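Local structure of histone-lysine N-methyltransferase, H3 lysine-9 specific SUVH6 (Arabidopsis thaliana, 6A5K) at residues 265-270 against 355-360; 259-264 against 366-371; 97-102 against 158-163; 169-174 against 215-220. The protein methylates the tail of histone H3 with S-adenosylmethionine as methyl donor and probably reads methylated DNA through its SRA domain. The protein carries 1 engineered substitution. All blocks are in the same frame, centred on the assembly; numbering follows the deposited sequence.

Interaction 1: residues 265-270 against 355-360; sequences EKPPLF and LEIFKT
Lys359 sends CG away from its own backbone nitrogen (chi1 -165°) and then bends at each later torsion, while Glu265 runs extended beyond CG (chi2 174°), and the two chains cross at about a right angle. The ammonium reaches one carboxylate oxygen in a salt bridge, Lys359 NZ to Glu265 OE1 at 3.1 Å. It comes from above the carboxylate plane, 57° out of it. The methylene behind it lies against both oxygens, with Lys359 CE 3.4 Å from Glu265 OE1 and 3.5 Å from Glu265 OE2. NZ has a second acid in Asp263, its stronger partner, which makes Lys359 a link between two carboxylates of the loop 260-270. With an alanine at this position Glu265 and Asp263 would probably lose their shared counter-charge, and the Glu265 carboxylate would be freer to turn.

This loop, in the Pre-SET region, passes over strand 355-359, an inner strand of a six-stranded mixed sheet between 257-259 and 365-369. Two residues before Lys359, the Ile357 side chain also points at the loop, and its end methyl meets the proline ring, with Ile357 CD1 4.0 Å from Pro267 CB. Trp365 of the next strand touches Glu265, Ile357 and Lys359, joining the polar and apolar ends of the contact. The side chain of Lys359 lies about 6 Å from the bound S-adenosylmethionine.

Interaction 2: residues 259-264 against 366-371; sequences VNEIDD and GVRCLK
Val259 and Arg368 meet across one strand of a mixed sheet: 257-259, in the Pre-SET region, and 365-369, of the SET domain, flank strand 355-359. Arg368 puts CG between its backbone nitrogen and carbonyl carbon (chi1 64°) and runs extended to NE, which carries the guanidinium over the intervening strand. The edge of that group, near its plane, faces the valine, with Arg368 NH2 3.7 Å from Val259 CG1. On the same edge the carboxylate of Glu261 stands beyond salt-bridge range, its OE1 4.1 Å from Arg368 NH2 and the two planes 75° apart. A water in the guanidinium plane accepts from Arg368 NH2 at 2.8 Å; its link to Glu261 is too short to be trusted. The firmer partner of Arg368 is Glu356, bound through NE, and the ring of Phe358 makes a cation-pi contact with the Arg368 guanidinium.

Beyond Val259 the chain leaves the sheet through an Asx turn. Asn260 OD1 takes Ile262 N at 2.8 Å, in the carbonyl plane, and also Asp263 N at 2.9 Å, tilted 33° from that plane. The two bonds curl the backbone around the amide.

Interaction 3: residues 97-102 against 158-163; sequences IDYMKY and NLALAT
Ile97, first in strand 97-102, directs its side chain at helix 156-167. With CG1 beside its backbone N (chi1 -55°), the end methyl lodges by the first turn of the segment 158-163, where Ile97 CD1 is 3.5 Å from Asn158 OD1 and 4.0 Å from Leu161 CD2. The asparagine oxygen it touches is already engaged, since it accepts from the backbone N of Gln132; the isoleucine therefore packs beside a buried amide oxygen that is already bonded. Asp98 turns to the other side of the strand and binds His64 and the backbone N of Lys91, in keeping with the alternation of an extended chain. Tyr99 comes back to the helix. Its root does the touching: Tyr99 CB is 3.5 Å from Ala160 CB, and Tyr99 CG is 3.7 Å from the same methyl, which approaches the ring obliquely. The small alanine lets the backbones come close here, with the CA atoms of Tyr99 and Ala160 6.3 Å apart. Strand and helix segments approach to 8.3 Å between axes and cross at 67°. Both belong to the SRA domain, whose curled sheet the helix packs against. From the helix, Leu161 extends the apolar patch to Ala108 of strand 105-113, Tyr129 of strand 126-130 and Phe215 of strand 211-219, while strand 97-102 pairs antiparallel with 105-113.

Interaction 4: residues 169-174 against 215-220; sequences TPVRVI and FQLRRI
The ring of Pro170 is the one ring to take part in this contact, and it is met at a corner: Ile220 CD1 lies 4.2 Å from Pro170 CB, oblique to the ring and well away from its CG and CD. The other participants are branched aliphatic chains, so the contact is apolar packing inside the curled sheet of the SRA domain. Strands 171-176 and 211-219 are not neighbours in that sheet; 190-205 pairs antiparallel with each of them. The touching parts run 112° apart, and the backbones stay well separated, with the CA atoms of Val171 and Leu217 8.8 Å from each other. Side chains alone span the distance.

Val171 and Val173, two residues apart on an extended chain, both offer a methyl to Leu217. Between them Arg172 turns to the other side of its strand, where its guanidinium is held by the backbone oxygens of Ile65, Gly67 and Ile89. The CB of Leu217 points toward the segment 169-174, and a chi1 of -63° swings the branched end so that CD2 meets the valines; Leu127 of strand 126-130 and Ile111 of strand 105-113 also touch this leucine. One branch makes the contact: Leu217 CD2 is 4.3 Å from Val171 CG1 and 4.2 Å from Val173 CG2, whereas Leu217 CD1 is 5.9 Å from Val173 CG2. The two valine methyls, Val171 CG1 and Val173 CG2, are themselves 4.8 Å apart, and Leu217 CD2 rests against both.

Overall arrangement
The four contacts fall into two pairs. Interactions 1 and 2 share the six-stranded sheet that joins the Pre-SET region to the SET domain; their centres are about 7 Å apart, and two salt bridges tie them, Glu356 OE2 to Arg368 NE at 2.7 Å and Lys359 NZ to Asp263 OD2 at 2.8 Å. The side chain of Arg368 in interaction 2 is about 12 Å from the bound S-adenosylmethionine, against about 6 Å for that of Lys359 in interaction 1. Interactions 3 and 4 lie within the SRA domain, centres about 12 Å apart, and meet where Leu161 CD2 packs 3.6 Å from Phe215 CD1. Between the pairs, the nearest atoms of interactions 2 and 4 are about 16 Å apart.

Interaction 1: residues 265-270 against 355-360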
# COMPACT_ATOMS: atom_id res chain seq x y z
N GLU A 265 15.21 -2.94 -24.76
CA GLU A 265 13.96 -2.30 -25.15
C GLU A 265 13.78 -0.90 -24.55
O GLU A 265 14.12 -0.67 -23.39
CB GLU A 265 12.78 -3.18 -24.74
CG GLU A 265 11.92 -3.70 -25.87
CD GLU A 265 10.87 -4.67 -25.37
OE1 GLU A 265 11.23 -5.83 -25.07
OE2 GLU A 265 9.69 -4.27 -25.26
N LYS A 266 13.25 0.02 -25.34
CA LYS A 266 12.88 1.34 -24.84
C LYS A 266 11.37 1.36 -24.70
O LYS A 266 10.69 0.50 -25.26
CB LYS A 266 13.38 2.45 -25.79
CG LYS A 266 14.78 2.96 -25.46
CD LYS A 266 15.82 1.88 -25.66
CE LYS A 266 17.22 2.37 -25.34
NZ LYS A 266 18.24 1.32 -25.61
N PRO A 267 10.82 2.33 -23.93
CA PRO A 267 9.36 2.34 -23.72
C PRO A 267 8.57 2.44 -25.02
O PRO A 267 9.05 3.06 -25.97
CB PRO A 267 9.15 3.59 -22.86
CG PRO A 267 10.46 3.81 -22.19
CD PRO A 267 11.50 3.38 -23.16
N PRO A 268 7.38 1.84 -25.06
CA PRO A 268 6.58 1.80 -26.29
C PRO A 268 6.06 3.17 -26.70
O PRO A 268 5.98 4.10 -25.90
CB PRO A 268 5.42 0.87 -25.92
CG PRO A 268 5.30 0.99 -24.45
CD PRO A 268 6.71 1.15 -23.94
N LEU A 269 5.72 3.27 -27.97
CA LEU A 269 5.28 4.52 -28.57
C LEU A 269 3.83 4.79 -28.21
O LEU A 269 2.98 3.92 -28.36
CB LEU A 269 5.47 4.46 -30.08
CG LEU A 269 5.04 5.63 -30.95
CD1 LEU A 269 5.92 6.82 -30.66
CD2 LEU A 269 5.15 5.23 -32.42
N PHE A 270 3.56 6.00 -27.73
CA PHE A 270 2.21 6.48 -27.46
C PHE A 270 2.25 7.97 -27.13
O PHE A 270 3.31 8.50 -26.81
CB PHE A 270 1.54 5.69 -26.31
CG PHE A 270 2.08 6.03 -24.95
CD1 PHE A 270 3.29 5.53 -24.52
CD2 PHE A 270 1.36 6.86 -24.10
CE1 PHE A 270 3.79 5.85 -23.27
CE2 PHE A 270 1.85 7.18 -22.84
CZ PHE A 270 3.06 6.67 -22.43
N LEU A 355 6.31 8.10 -9.37
CA LEU A 355 6.13 6.87 -10.14
C LEU A 355 7.20 6.72 -11.21
O LEU A 355 7.78 7.70 -11.68
CB LEU A 355 4.75 6.83 -10.78
CG LEU A 355 3.55 7.01 -9.85
CD1 LEU A 355 2.25 6.95 -10.63
CD2 LEU A 355 3.57 5.96 -8.74
N GLU A 356 7.45 5.47 -11.59
CA GLU A 356 8.28 5.17 -12.75
C GLU A 356 7.79 3.89 -13.41
O GLU A 356 7.16 3.05 -12.76
CB GLU A 356 9.76 5.05 -12.35
CG GLU A 356 10.16 3.72 -11.76
CD GLU A 356 11.64 3.67 -11.39
OE1 GLU A 356 12.33 4.70 -11.53
OE2 GLU A 356 12.12 2.59 -10.97
N ILE A 357 8.03 3.75 -14.72
CA ILE A 357 7.77 2.48 -15.37
C ILE A 357 9.07 1.71 -15.52
O ILE A 357 10.16 2.30 -15.58
CB ILE A 357 7.08 2.63 -16.75
CG1 ILE A 357 8.01 3.28 -17.78
CG2 ILE A 357 5.77 3.41 -16.61
CD1 ILE A 357 7.46 3.21 -19.20
N PHE A 358 8.96 0.39 -15.56
CA PHE A 358 10.15 -0.45 -15.59
C PHE A 358 9.87 -1.74 -16.33
O PHE A 358 8.73 -2.17 -16.45
CB PHE A 358 10.63 -0.75 -14.16
CG PHE A 358 9.76 -1.71 -13.42
CD1 PHE A 358 8.56 -1.29 -12.85
CD2 PHE A 358 10.13 -3.04 -13.28
CE1 PHE A 358 7.75 -2.19 -12.16
CE2 PHE A 358 9.33 -3.94 -12.60
CZ PHE A 358 8.13 -3.51 -12.04
N LYS A 359 10.93 -2.37 -16.82
CA LYS A 359 10.76 -3.61 -17.57
C LYS A 359 10.77 -4.85 -16.66
O LYS A 359 11.68 -5.03 -15.84
CB LYS A 359 11.85 -3.75 -18.63
CG LYS A 359 11.56 -4.81 -19.68
CD LYS A 359 10.29 -4.48 -20.44
CE LYS A 359 10.38 -4.90 -21.90
NZ LYS A 359 10.82 -6.32 -22.07
N THR A 360 9.75 -5.68 -16.82
CA THR A 360 9.68 -6.95 -16.11
C THR A 360 10.21 -8.04 -17.03
O THR A 360 10.41 -7.79 -18.22
CB THR A 360 8.24 -7.31 -15.70
OG1 THR A 360 7.48 -7.62 -16.87
CG2 THR A 360 7.58 -6.17 -14.95

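Interaction 2: residues 259-264 against 366-371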
# COMPACT_ATOMS: atom_id res chain seq x y z
N VAL A 259 12.90 2.63 -16.51
CA VAL A 259 14.08 1.85 -16.18
C VAL A 259 13.98 0.46 -16.80
O VAL A 259 12.95 -0.21 -16.69
CB VAL A 259 14.28 1.73 -14.65
CG1 VAL A 259 15.43 0.79 -14.32
CG2 VAL A 259 14.50 3.11 -14.04
N ASN A 260 15.04 0.02 -17.46
CA ASN A 260 15.07 -1.32 -18.03
C ASN A 260 16.42 -1.98 -17.72
O ASN A 260 17.44 -1.60 -18.28
CB ASN A 260 14.82 -1.28 -19.54
CG ASN A 260 14.67 -2.66 -20.16
OD1 ASN A 260 15.04 -3.68 -19.55
ND2 ASN A 260 14.14 -2.71 -21.37
N GLU A 261 16.40 -2.96 -16.83
CA GLU A 261 17.61 -3.68 -16.47
C GLU A 261 17.54 -5.11 -16.98
O GLU A 261 18.34 -5.96 -16.60
CB GLU A 261 17.82 -3.65 -14.96
CG GLU A 261 17.70 -2.26 -14.35
CD GLU A 261 17.92 -2.25 -12.85
OE1 GLU A 261 16.97 -1.89 -12.12
OE2 GLU A 261 19.03 -2.61 -12.42
N ILE A 262 16.57 -5.36 -17.85
CA ILE A 262 16.30 -6.71 -18.35
C ILE A 262 16.83 -6.90 -19.77
O ILE A 262 17.51 -7.88 -20.07
CB ILE A 262 14.79 -7.02 -18.34
CG1 ILE A 262 14.22 -6.86 -16.93
CG2 ILE A 262 14.53 -8.41 -18.89
CD1 ILE A 262 14.96 -7.65 -15.87
N ASP A 263 16.52 -5.95 -20.64
CA ASP A 263 16.92 -6.01 -22.04
C ASP A 263 17.25 -4.62 -22.59
O ASP A 263 17.51 -3.69 -21.82
CB ASP A 263 15.83 -6.69 -22.88
CG ASP A 263 14.45 -6.10 -22.62
OD1 ASP A 263 14.31 -4.86 -22.64
OD2 ASP A 263 13.50 -6.89 -22.36
N ASP A 264 17.22 -4.48 -23.91
CA ASP A 264 17.61 -3.22 -24.54
C ASP A 264 16.41 -2.41 -25.02
O ASP A 264 16.56 -1.33 -25.59
CB ASP A 264 18.56 -3.49 -25.71
CG ASP A 264 19.82 -4.21 -25.28
OD1 ASP A 264 20.39 -3.85 -24.23
OD2 ASP A 264 20.25 -5.15 -26.00
N GLY A 366 5.86 -2.42 -16.54
CA GLY A 366 4.96 -2.23 -15.41
C GLY A 366 5.24 -0.93 -14.68
O GLY A 366 6.07 -0.13 -15.13
N VAL A 367 4.56 -0.72 -13.55
CA VAL A 367 4.66 0.53 -12.80
C VAL A 367 5.10 0.28 -11.37
O VAL A 367 4.62 -0.65 -10.73
CB VAL A 367 3.30 1.29 -12.78
CG1 VAL A 367 3.41 2.56 -11.94
CG2 VAL A 367 2.82 1.62 -14.19
N ARG A 368 6.03 1.09 -10.87
CA ARG A 368 6.37 1.05 -9.45
C ARG A 368 6.61 2.46 -8.92
O ARG A 368 6.65 3.43 -9.68
CB ARG A 368 7.61 0.17 -9.20
CG ARG A 368 8.89 0.70 -9.85
CD ARG A 368 10.04 -0.31 -9.76
NE ARG A 368 11.22 0.13 -10.51
CZ ARG A 368 12.18 -0.69 -10.91
NH1 ARG A 368 12.12 -1.98 -10.63
NH2 ARG A 368 13.22 -0.21 -11.59
N CYS A 369 6.76 2.56 -7.60
CA CYS A 369 6.98 3.85 -6.94
C CYS A 369 8.34 3.88 -6.26
O CYS A 369 8.78 2.88 -5.69
CB CYS A 369 5.87 4.11 -5.93
SG CYS A 369 5.98 5.71 -5.09
N LEU A 370 9.02 5.03 -6.32
CA LEU A 370 10.35 5.15 -5.73
C LEU A 370 10.33 5.18 -4.21
O LEU A 370 11.35 4.97 -3.57
CB LEU A 370 11.06 6.40 -6.26
CG LEU A 370 11.54 6.38 -7.71
CD1 LEU A 370 12.28 7.67 -8.05
CD2 LEU A 370 12.42 5.17 -7.96
N LYS A 371 9.17 5.44 -3.62
CA LYS A 371 9.06 5.32 -2.16
C LYS A 371 7.90 4.44 -1.74
O LYS A 371 7.11 3.99 -2.57
CB LYS A 371 8.94 6.71 -1.52
CG LYS A 371 7.61 7.39 -1.73
CD LYS A 371 7.67 8.86 -1.34
CE LYS A 371 9.01 9.48 -1.71
NZ LYS A 371 9.10 10.92 -1.32
O HOH W 1 14.63 -2.34 -12.66

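Interaction 3: residues 97-102 against 158-163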
# COMPACT_ATOMS: atom_id res chain seq x y z
N ILE A 97 13.20 -6.69 22.20
CA ILE A 97 13.63 -8.07 21.99
C ILE A 97 12.55 -9.08 22.33
O ILE A 97 11.97 -9.04 23.41
CB ILE A 97 14.89 -8.41 22.82
CG1 ILE A 97 16.02 -7.42 22.54
CG2 ILE A 97 15.36 -9.83 22.52
CD1 ILE A 97 17.18 -7.53 23.51
N ASP A 98 12.28 -9.99 21.40
CA ASP A 98 11.39 -11.12 21.64
C ASP A 98 12.21 -12.40 21.57
O ASP A 98 13.14 -12.53 20.74
CB ASP A 98 10.25 -11.15 20.62
CG ASP A 98 9.08 -12.02 21.07
OD1 ASP A 98 9.06 -12.42 22.25
OD2 ASP A 98 8.17 -12.27 20.25
N TYR A 99 11.84 -13.35 22.42
CA TYR A 99 12.60 -14.58 22.58
C TYR A 99 11.73 -15.77 22.95
O TYR A 99 10.54 -15.62 23.28
CB TYR A 99 13.70 -14.39 23.62
CG TYR A 99 13.22 -13.95 24.99
CD1 TYR A 99 13.11 -12.60 25.30
CD2 TYR A 99 12.89 -14.88 25.97
CE1 TYR A 99 12.68 -12.19 26.55
CE2 TYR A 99 12.46 -14.47 27.22
CZ TYR A 99 12.36 -13.13 27.50
OH TYR A 99 11.93 -12.71 28.74
N MSE A 100 12.31 -16.96 22.90
CA MSE A 100 11.57 -18.17 23.18
C MSE A 100 12.48 -19.21 23.80
O MSE A 100 13.71 -19.14 23.68
CB MSE A 100 10.92 -18.72 21.90
CG MSE A 100 11.85 -19.53 21.01
SE MSE A 100 11.00 -20.15 19.34
CE MSE A 100 12.25 -21.59 18.95
N LYS A 101 11.87 -20.17 24.49
CA LYS A 101 12.58 -21.30 25.07
C LYS A 101 13.31 -22.07 23.98
O LYS A 101 12.76 -22.30 22.90
CB LYS A 101 11.60 -22.19 25.83
CG LYS A 101 12.21 -23.22 26.74
CD LYS A 101 11.14 -23.90 27.59
CE LYS A 101 11.77 -24.62 28.79
NZ LYS A 101 10.78 -24.91 29.86
N TYR A 102 14.55 -22.45 24.24
CA TYR A 102 15.33 -23.23 23.28
C TYR A 102 16.23 -24.19 24.03
O TYR A 102 17.25 -23.79 24.57
CB TYR A 102 16.16 -22.32 22.37
CG TYR A 102 16.88 -23.06 21.26
CD1 TYR A 102 18.12 -23.65 21.47
CD2 TYR A 102 16.31 -23.16 20.01
CE1 TYR A 102 18.77 -24.32 20.45
CE2 TYR A 102 16.96 -23.82 18.98
CZ TYR A 102 18.18 -24.40 19.21
OH TYR A 102 18.81 -25.07 18.19
N ASN A 158 18.13 -9.39 26.74
CA ASN A 158 19.56 -9.26 26.49
C ASN A 158 20.27 -10.61 26.58
O ASN A 158 21.13 -10.94 25.74
CB ASN A 158 20.19 -8.26 27.46
CG ASN A 158 19.74 -6.83 27.19
OD1 ASN A 158 19.25 -6.51 26.10
ND2 ASN A 158 19.92 -5.96 28.18
N LEU A 159 19.90 -11.40 27.59
CA LEU A 159 20.48 -12.73 27.78
C LEU A 159 20.11 -13.66 26.64
O LEU A 159 20.92 -14.47 26.20
CB LEU A 159 20.02 -13.33 29.12
CG LEU A 159 20.54 -14.73 29.46
CD1 LEU A 159 22.06 -14.73 29.53
CD2 LEU A 159 19.95 -15.24 30.76
N ALA A 160 18.88 -13.54 26.15
CA ALA A 160 18.43 -14.38 25.04
C ALA A 160 19.22 -14.07 23.77
O ALA A 160 19.63 -14.97 23.03
CB ALA A 160 16.94 -14.19 24.79
N LEU A 161 19.42 -12.77 23.52
CA LEU A 161 20.17 -12.34 22.35
C LEU A 161 21.61 -12.81 22.46
O LEU A 161 22.21 -13.24 21.47
CB LEU A 161 20.09 -10.82 22.20
CG LEU A 161 20.32 -10.16 20.84
CD1 LEU A 161 19.56 -10.85 19.71
CD2 LEU A 161 19.94 -8.68 20.92
N ALA A 162 22.17 -12.76 23.67
CA ALA A 162 23.51 -13.26 23.91
C ALA A 162 23.59 -14.77 23.65
O ALA A 162 24.57 -15.26 23.07
CB ALA A 162 23.95 -12.95 25.33
N THR A 163 22.56 -15.50 24.05
CA THR A 163 22.51 -16.94 23.85
C THR A 163 22.39 -17.30 22.36
O THR A 163 22.89 -18.34 21.91
CB THR A 163 21.34 -17.56 24.64
OG1 THR A 163 21.47 -17.20 26.02
CG2 THR A 163 21.33 -19.09 24.51

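Interaction 4: residues 169-174 against 215-220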
# COMPACT_ATOMS: atom_id res chain seq x y z
N THR A 169 21.33 -19.38 16.22
CA THR A 169 19.96 -19.46 15.75
C THR A 169 19.54 -18.13 15.11
O THR A 169 20.02 -17.07 15.51
CB THR A 169 19.00 -19.81 16.90
OG1 THR A 169 19.35 -19.03 18.05
CG2 THR A 169 19.12 -21.29 17.25
N PRO A 170 18.64 -18.19 14.11
CA PRO A 170 18.28 -16.97 13.38
C PRO A 170 17.45 -15.97 14.21
O PRO A 170 16.72 -16.36 15.12
CB PRO A 170 17.46 -17.50 12.20
CG PRO A 170 16.85 -18.76 12.72
CD PRO A 170 17.90 -19.37 13.61
N VAL A 171 17.59 -14.69 13.87
CA VAL A 171 16.86 -13.62 14.53
C VAL A 171 16.18 -12.75 13.46
O VAL A 171 16.85 -12.26 12.55
CB VAL A 171 17.79 -12.74 15.41
CG1 VAL A 171 17.01 -11.57 16.03
CG2 VAL A 171 18.47 -13.58 16.48
N ARG A 172 14.87 -12.56 13.56
CA ARG A 172 14.20 -11.65 12.64
C ARG A 172 14.50 -10.21 13.02
O ARG A 172 14.36 -9.82 14.17
CB ARG A 172 12.68 -11.88 12.64
CG ARG A 172 12.24 -13.17 11.98
CD ARG A 172 10.71 -13.30 11.94
NE ARG A 172 10.12 -13.30 13.28
CZ ARG A 172 10.08 -14.35 14.09
NH1 ARG A 172 10.60 -15.51 13.70
NH2 ARG A 172 9.53 -14.25 15.29
N VAL A 173 14.92 -9.41 12.04
CA VAL A 173 15.14 -8.00 12.31
C VAL A 173 14.04 -7.13 11.69
O VAL A 173 13.82 -7.17 10.48
CB VAL A 173 16.53 -7.55 11.79
CG1 VAL A 173 16.64 -6.03 11.79
CG2 VAL A 173 17.63 -8.17 12.65
N ILE A 174 13.34 -6.40 12.54
CA ILE A 174 12.37 -5.41 12.11
C ILE A 174 13.00 -4.04 12.32
O ILE A 174 13.33 -3.65 13.45
CB ILE A 174 11.02 -5.51 12.87
CG1 ILE A 174 10.33 -6.85 12.60
CG2 ILE A 174 10.08 -4.38 12.47
CD1 ILE A 174 10.74 -7.96 13.55
N PHE A 215 25.12 -5.41 20.51
CA PHE A 215 25.20 -6.69 19.82
C PHE A 215 25.51 -6.44 18.35
O PHE A 215 24.96 -5.52 17.75
CB PHE A 215 23.88 -7.47 19.95
CG PHE A 215 23.46 -7.73 21.37
CD1 PHE A 215 22.80 -6.75 22.11
CD2 PHE A 215 23.70 -8.96 21.97
CE1 PHE A 215 22.40 -6.99 23.41
CE2 PHE A 215 23.31 -9.21 23.28
CZ PHE A 215 22.66 -8.22 24.00
N GLN A 216 26.37 -7.26 17.76
CA GLN A 216 26.58 -7.18 16.32
C GLN A 216 25.89 -8.35 15.63
O GLN A 216 26.12 -9.50 15.98
CB GLN A 216 28.07 -7.16 15.96
CG GLN A 216 28.33 -7.26 14.47
CD GLN A 216 29.79 -7.11 14.13
OE1 GLN A 216 30.38 -6.05 14.33
NE2 GLN A 216 30.40 -8.16 13.60
N LEU A 217 25.04 -8.04 14.66
CA LEU A 217 24.35 -9.06 13.88
C LEU A 217 24.77 -8.97 12.42
O LEU A 217 25.07 -7.89 11.92
CB LEU A 217 22.83 -8.92 13.99
CG LEU A 217 22.17 -9.09 15.37
CD1 LEU A 217 22.29 -7.82 16.20
CD2 LEU A 217 20.71 -9.52 15.23
N ARG A 218 24.77 -10.11 11.73
CA ARG A 218 25.10 -10.15 10.31
C ARG A 218 24.02 -10.91 9.55
O ARG A 218 23.59 -11.99 9.95
CB ARG A 218 26.47 -10.78 10.07
CG ARG A 218 26.91 -10.76 8.61
CD ARG A 218 28.26 -11.45 8.41
NE ARG A 218 29.32 -10.82 9.20
CZ ARG A 218 30.09 -9.84 8.76
NH1 ARG A 218 29.93 -9.35 7.54
NH2 ARG A 218 31.03 -9.33 9.55
N ARG A 219 23.58 -10.32 8.44
CA ARG A 219 22.49 -10.88 7.66
C ARG A 219 22.88 -12.22 7.03
O ARG A 219 23.97 -12.37 6.48
CB ARG A 219 22.08 -9.89 6.57
CG ARG A 219 20.68 -10.11 6.03
CD ARG A 219 20.25 -8.90 5.22
NE ARG A 219 18.84 -8.96 4.83
CZ ARG A 219 18.42 -9.18 3.59
NH1 ARG A 219 19.30 -9.37 2.60
NH2 ARG A 219 17.13 -9.20 3.32
N ILE A 220 21.98 -13.19 7.13
CA ILE A 220 22.21 -14.50 6.54
C ILE A 220 22.17 -14.41 5.02
O ILE A 220 21.21 -13.91 4.45
CB ILE A 220 21.18 -15.53 7.05
CG1 ILE A 220 21.38 -15.78 8.55
CG2 ILE A 220 21.26 -16.83 6.26
CD1 ILE A 220 20.24 -16.52 9.19